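Local coordinates for protein N5-Carboxyaminoimidazole ribonucleotide synthetase (Staphylococcus aureus subsp. aureus, PDB 3ORQ) that catalyses the ATP-dependent carboxylation of 5-aminoimidazole ribonucleotide with bicarbonate to N5-carboxyaminoimidazole ribonucleotide in purine biosynthesis, at residues A[126-132]-A[182-187]; A[189-194]-A[258-264]. Numbering follows the deposited sequence.

Interaction 1: residues A[126-132]-A[182-187]; sequences VPFISVK and ECVAEK. With ADP (adenosine-5'-diphosphate), chain D.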
# COMPACT_ATOMS: atom_id res chain seq x y z
N VAL A 126 1.85 19.66 31.10
CA VAL A 126 3.03 20.27 31.69
C VAL A 126 2.67 21.70 32.07
O VAL A 126 2.11 22.43 31.25
CB VAL A 126 4.23 20.25 30.74
CG1 VAL A 126 3.89 20.89 29.41
CG2 VAL A 126 5.44 20.94 31.36
N PRO A 127 2.99 22.10 33.32
CA PRO A 127 2.63 23.45 33.77
C PRO A 127 3.15 24.50 32.79
O PRO A 127 4.30 24.40 32.33
CB PRO A 127 3.31 23.55 35.14
CG PRO A 127 3.30 22.11 35.66
CD PRO A 127 3.45 21.24 34.42
N PHE A 128 2.32 25.49 32.49
CA PHE A 128 2.61 26.35 31.33
C PHE A 128 2.12 27.74 31.60
O PHE A 128 1.19 27.92 32.38
CB PHE A 128 1.92 25.79 30.05
CG PHE A 128 0.41 25.97 30.05
CD1 PHE A 128 -0.42 24.96 30.54
CD2 PHE A 128 -0.17 27.16 29.61
CE1 PHE A 128 -1.81 25.13 30.56
CE2 PHE A 128 -1.54 27.36 29.65
CZ PHE A 128 -2.37 26.34 30.13
N ILE A 129 2.73 28.72 30.92
CA ILE A 129 2.30 30.13 30.97
C ILE A 129 2.54 30.84 29.63
O ILE A 129 3.53 30.56 28.95
CB ILE A 129 2.95 30.90 32.16
CG1 ILE A 129 2.26 32.25 32.40
CG2 ILE A 129 4.44 31.08 31.94
CD1 ILE A 129 0.73 32.18 32.43
N SER A 130 1.62 31.74 29.25
CA SER A 130 1.79 32.53 28.03
C SER A 130 2.77 33.68 28.21
O SER A 130 2.77 34.37 29.24
CB SER A 130 0.46 33.03 27.47
OG SER A 130 -0.10 34.08 28.24
N VAL A 131 3.63 33.86 27.21
CA VAL A 131 4.61 34.95 27.20
C VAL A 131 4.70 35.61 25.82
O VAL A 131 5.34 35.09 24.90
CB VAL A 131 6.02 34.47 27.69
CG1 VAL A 131 6.15 32.98 27.69
CG2 VAL A 131 7.15 35.10 26.88
N LYS A 132 4.03 36.76 25.68
CA LYS A 132 4.10 37.55 24.44
C LYS A 132 5.04 38.74 24.56
O LYS A 132 5.56 39.23 23.56
CB LYS A 132 2.70 38.00 23.99
CG LYS A 132 1.78 38.44 25.11
CD LYS A 132 0.31 38.37 24.69
CE LYS A 132 -0.64 38.82 25.81
NZ LYS A 132 -0.58 40.29 26.06
N GLU A 182 4.81 35.83 19.57
CA GLU A 182 4.13 35.50 20.82
C GLU A 182 4.47 34.06 21.17
O GLU A 182 4.41 33.17 20.31
CB GLU A 182 2.61 35.67 20.69
CG GLU A 182 2.13 37.10 20.43
CD GLU A 182 0.60 37.26 20.55
OE1 GLU A 182 0.16 38.38 20.91
OE2 GLU A 182 -0.14 36.29 20.28
N CYS A 183 4.82 33.82 22.43
CA CYS A 183 5.30 32.51 22.83
C CYS A 183 4.57 31.89 24.01
O CYS A 183 3.72 32.52 24.64
CB CYS A 183 6.79 32.58 23.13
SG CYS A 183 7.80 32.69 21.67
N VAL A 184 4.91 30.63 24.30
CA VAL A 184 4.48 29.97 25.53
C VAL A 184 5.71 29.41 26.23
O VAL A 184 6.65 28.95 25.57
CB VAL A 184 3.56 28.77 25.30
CG1 VAL A 184 2.86 28.43 26.61
CG2 VAL A 184 2.51 29.04 24.23
N ALA A 185 5.70 29.44 27.56
CA ALA A 185 6.71 28.73 28.35
C ALA A 185 6.09 27.58 29.18
O ALA A 185 4.93 27.63 29.57
CB ALA A 185 7.49 29.70 29.22
N GLU A 186 6.88 26.53 29.41
CA GLU A 186 6.43 25.34 30.13
C GLU A 186 7.64 24.69 30.81
O GLU A 186 8.77 24.84 30.34
CB GLU A 186 5.75 24.34 29.16
CG GLU A 186 6.64 23.95 27.99
CD GLU A 186 6.09 22.82 27.14
OE1 GLU A 186 5.47 23.15 26.09
OE2 GLU A 186 6.31 21.62 27.51
N LYS A 187 7.41 23.99 31.92
CA LYS A 187 8.51 23.32 32.62
C LYS A 187 9.32 22.38 31.71
O LYS A 187 8.76 21.53 30.96
CB LYS A 187 7.95 22.50 33.81
CG LYS A 187 7.70 23.28 35.11
CD LYS A 187 7.12 22.35 36.19
CE LYS A 187 6.96 23.05 37.57
NZ LYS A 187 8.24 23.19 38.30
PB ADP D . 7.32 20.12 17.79
O1B ADP D . 5.87 20.50 17.81
O2B ADP D . 7.69 18.68 17.54
O3B ADP D . 8.13 21.08 16.97
PA ADP D . 7.39 19.64 20.59
O1A ADP D . 6.73 20.65 21.50
O2A ADP D . 6.64 18.39 20.23
O3A ADP D . 7.90 20.41 19.26
O5' ADP D . 8.81 19.18 21.20
C5' ADP D . 9.74 18.44 20.43
C4' ADP D . 10.64 17.65 21.37
O4' ADP D . 11.32 18.53 22.30
C3' ADP D . 9.86 16.65 22.23
O3' ADP D . 9.66 15.38 21.61
C2' ADP D . 10.75 16.53 23.46
O2' ADP D . 11.69 15.50 23.29
C1' ADP D . 11.44 17.89 23.57
N9 ADP D . 10.62 18.64 24.55
C8 ADP D . 9.62 19.48 24.24
N7 ADP D . 9.02 19.98 25.35
C5 ADP D . 9.69 19.44 26.40
C6 ADP D . 9.58 19.56 27.88
N6 ADP D . 8.63 20.37 28.42
N1 ADP D . 10.45 18.83 28.62
C2 ADP D . 11.38 18.02 28.07
N3 ADP D . 11.53 17.86 26.73
C4 ADP D . 10.72 18.55 25.88

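Interaction 2: residues A[189-194]-A[258-264]; sequences LNIKKE and FFIDSNN. With ADP (adenosine-5'-diphosphate), chain D.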
# COMPACT_ATOMS: atom_id res chain seq x y z
N LEU A 189 11.06 19.16 31.65
CA LEU A 189 10.99 17.94 32.42
C LEU A 189 12.18 17.06 32.21
O LEU A 189 12.87 17.17 31.21
CB LEU A 189 9.75 17.14 32.02
CG LEU A 189 8.36 17.74 32.21
CD1 LEU A 189 7.29 16.77 31.70
CD2 LEU A 189 8.13 18.08 33.63
N ASN A 190 12.41 16.16 33.16
CA ASN A 190 13.38 15.09 33.01
C ASN A 190 12.67 13.85 32.46
O ASN A 190 12.18 13.01 33.23
CB ASN A 190 14.07 14.80 34.35
CG ASN A 190 15.22 13.80 34.21
OD1 ASN A 190 15.57 13.12 35.17
ND2 ASN A 190 15.81 13.73 33.01
N ILE A 191 12.61 13.75 31.14
CA ILE A 191 11.82 12.72 30.43
C ILE A 191 12.61 11.44 30.20
O ILE A 191 13.73 11.49 29.68
CB ILE A 191 11.39 13.25 29.08
CG1 ILE A 191 10.48 14.46 29.29
CG2 ILE A 191 10.70 12.14 28.24
CD1 ILE A 191 9.96 15.02 27.98
N LYS A 192 12.05 10.28 30.57
CA LYS A 192 12.75 9.02 30.30
C LYS A 192 12.28 8.34 29.00
O LYS A 192 13.07 7.71 28.30
CB LYS A 192 12.72 8.05 31.48
CG LYS A 192 11.35 7.58 31.86
CD LYS A 192 11.36 6.65 33.08
CE LYS A 192 11.09 5.21 32.68
NZ LYS A 192 10.98 4.32 33.87
N LYS A 193 11.00 8.47 28.68
CA LYS A 193 10.48 7.95 27.42
C LYS A 193 9.43 8.90 26.86
O LYS A 193 8.72 9.57 27.61
CB LYS A 193 9.86 6.56 27.64
CG LYS A 193 10.84 5.40 27.79
CD LYS A 193 10.79 4.52 26.58
CE LYS A 193 10.95 3.05 26.95
NZ LYS A 193 12.33 2.65 27.36
N GLU A 194 9.35 8.96 25.53
CA GLU A 194 8.20 9.56 24.86
C GLU A 194 7.38 8.52 24.12
O GLU A 194 7.93 7.62 23.47
CB GLU A 194 8.62 10.63 23.88
CG GLU A 194 9.29 11.82 24.57
CD GLU A 194 9.66 12.88 23.60
OE1 GLU A 194 10.85 13.06 23.38
OE2 GLU A 194 8.75 13.50 23.02
N PHE A 258 2.84 12.07 24.14
CA PHE A 258 2.95 12.12 25.60
C PHE A 258 4.40 12.11 26.08
O PHE A 258 5.27 11.53 25.43
CB PHE A 258 2.29 10.90 26.28
CG PHE A 258 0.85 10.69 25.94
CD1 PHE A 258 0.48 10.09 24.74
CD2 PHE A 258 -0.15 11.01 26.86
CE1 PHE A 258 -0.87 9.86 24.45
CE2 PHE A 258 -1.47 10.80 26.58
CZ PHE A 258 -1.84 10.20 25.36
N PHE A 259 4.63 12.70 27.25
CA PHE A 259 5.88 12.56 27.95
C PHE A 259 5.73 11.61 29.14
O PHE A 259 4.71 11.63 29.84
CB PHE A 259 6.36 13.93 28.47
CG PHE A 259 6.64 14.93 27.41
CD1 PHE A 259 7.06 14.54 26.14
CD2 PHE A 259 6.49 16.29 27.67
CE1 PHE A 259 7.32 15.48 25.13
CE2 PHE A 259 6.75 17.25 26.67
CZ PHE A 259 7.19 16.84 25.39
N ILE A 260 6.73 10.78 29.38
CA ILE A 260 6.79 10.14 30.68
C ILE A 260 8.04 10.59 31.50
O ILE A 260 9.17 10.51 31.02
CB ILE A 260 6.60 8.61 30.60
CG1 ILE A 260 7.90 7.90 30.89
CG2 ILE A 260 5.85 8.11 29.28
CD1 ILE A 260 7.86 7.21 32.21
N ASP A 261 7.78 11.07 32.72
CA ASP A 261 8.80 11.49 33.74
C ASP A 261 9.98 10.58 33.99
O ASP A 261 9.94 9.41 33.68
CB ASP A 261 8.13 11.62 35.13
CG ASP A 261 7.84 13.03 35.49
OD1 ASP A 261 8.01 13.91 34.60
OD2 ASP A 261 7.45 13.28 36.64
N SER A 262 11.00 11.13 34.66
CA SER A 262 11.98 10.31 35.37
C SER A 262 11.29 9.45 36.44
O SER A 262 11.79 8.39 36.83
CB SER A 262 13.04 11.19 36.01
OG SER A 262 12.44 12.14 36.87
N ASN A 263 10.11 9.91 36.87
CA ASN A 263 9.30 9.23 37.87
C ASN A 263 8.07 8.48 37.35
O ASN A 263 7.12 8.23 38.09
CB ASN A 263 8.89 10.21 38.97
CG ASN A 263 9.88 10.23 40.11
OD1 ASN A 263 9.69 9.53 41.11
ND2 ASN A 263 10.97 10.98 39.94
N ASN A 264 8.10 8.13 36.06
CA ASN A 264 7.04 7.36 35.41
C ASN A 264 5.69 8.07 35.32
O ASN A 264 4.66 7.42 35.12
CB ASN A 264 6.89 5.98 36.05
CG ASN A 264 7.01 4.87 35.04
OD1 ASN A 264 8.00 4.78 34.32
ND2 ASN A 264 6.01 3.98 35.02
PB ADP D . 7.32 20.12 17.79
O1B ADP D . 5.87 20.50 17.81
O2B ADP D . 7.69 18.68 17.54
O3B ADP D . 8.13 21.08 16.97
PA ADP D . 7.39 19.64 20.59
O1A ADP D . 6.73 20.65 21.50
O2A ADP D . 6.64 18.39 20.23
O3A ADP D . 7.90 20.41 19.26
O5' ADP D . 8.81 19.18 21.20
C5' ADP D . 9.74 18.44 20.43
C4' ADP D . 10.64 17.65 21.37
O4' ADP D . 11.32 18.53 22.30
C3' ADP D . 9.86 16.65 22.23
O3' ADP D . 9.66 15.38 21.61
C2' ADP D . 10.75 16.53 23.46
O2' ADP D . 11.69 15.50 23.29
C1' ADP D . 11.44 17.89 23.57
N9 ADP D . 10.62 18.64 24.55
C8 ADP D . 9.62 19.48 24.24
N7 ADP D . 9.02 19.98 25.35
C5 ADP D . 9.69 19.44 26.40
C6 ADP D . 9.58 19.56 27.88
N6 ADP D . 8.63 20.37 28.42
N1 ADP D . 10.45 18.83 28.62
C2 ADP D . 11.38 18.02 28.07
N3 ADP D . 11.53 17.86 26.73
C4 ADP D . 10.72 18.55 25.88

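Interaction 1: residues A[126-132]-A[182-187]
Strand 128-131, an edge strand of the four-stranded antiparallel sheet in the ATP-grasp domain, pairs with strand 183-187. Two hydrogen-bonded pairs fix the register: Ile129 N to Ala185 O and Ala185 N to Ile129 O, both 2.8 Å, then Val131 N to Cys183 O at 2.9 Å and Cys183 N to Val131 O at 2.8 Å. Lys187 N to Pro127 O (3.2 Å) closes the end nearest the nucleotide.

Ile129, Val131, Cys183 and Ala185 share one face, covered by helices 136-143 and 171-178. There Val131 holds an off-well chi1 of 16°, with its CG1 3.9 Å from Ala185 CB. Ile129 (t, p) puts its CG2 4.3 Å from the same Ala185 CB. On the other face, beside helix 111-120, Val184 adopts t and sets its CG1 3.2 Å from Ile129 O and 4.4 Å from Phe128 CB; Phe128 (p) swings its ring away from the partner strand. At the outer end Lys132 CB rests 3.7 Å from Glu182 CG, while the Glu182 carboxylate turns to Arg153.

Glu186 is p, t, so its carboxylate reaches the adenine: OE2 accepts ADP N6 at 2.8 Å and lies 3.2 Å from Val126 CG1. Its OE1 forms salt bridges with Lys115 and Lys151. Lys187 O takes the same ADP N6, also at 2.8 Å, while the Lys187 side chain leads away to Leu144 O. With two acceptors converging on one amino group, this strand end suits adenine and probably disfavours a base carrying a carbonyl there, as guanine does.

Interaction 2: residues A[189-194]-A[258-264]
Two successive residues, Lys192 and Lys193, face the single residue Ile260: Lys192 N donates to Ile260 O and Ile260 N to Lys193 O, both at 2.9 Å. This beta bulge, with Lys192 at -96/-34, turns a corner where strand 191-201 meets strand 252-261 in the large antiparallel sheet that carries the ATP-grasp site and continues into the C-terminal part. Beyond it Glu194 and Phe259 form a non-hydrogen-bonded pair facing the nucleotide.

Ile191 CD1 makes a CH-pi contact over the Phe259 ring, 3.5 Å from its centroid, and also lies 3.3 Å from ADP C2; Phe259 CZ approaches ADP N7 at 3.6 Å. Together they pack against one face of the adenine. Leu189 N donates to ADP N1 (3.1 Å), and the Glu194 carboxylate grips the ribose, OE1 taking O2' at 2.6 Å and OE2 O3' at 2.5 Å. At the far end Lys192 NZ donates to OD1 of Asn264, the last residue of the type I turn from Asp261, at 3.0 Å.

Interactions 1 and 2 lie about 19 Å apart, centre to centre, on two different sheets, with all four segments in the ATP-grasp domain, and the ADP sits between them. The chain passes from one to the other through Tyr188, so Lys187 O and Leu189 N end up 3.4 Å apart and can read the adenine edge side by side. Interaction 1 serves the amino group; interaction 2 provides the donor to the adenine ring nitrogen and holds the adenine face and the ribose. Glu186 OE2 and Glu194 OE2 stand 9.6 Å apart, and their side chains are about 10 Å and 6 Å from the magnesium ion, which Glu257 and Glu270 bind.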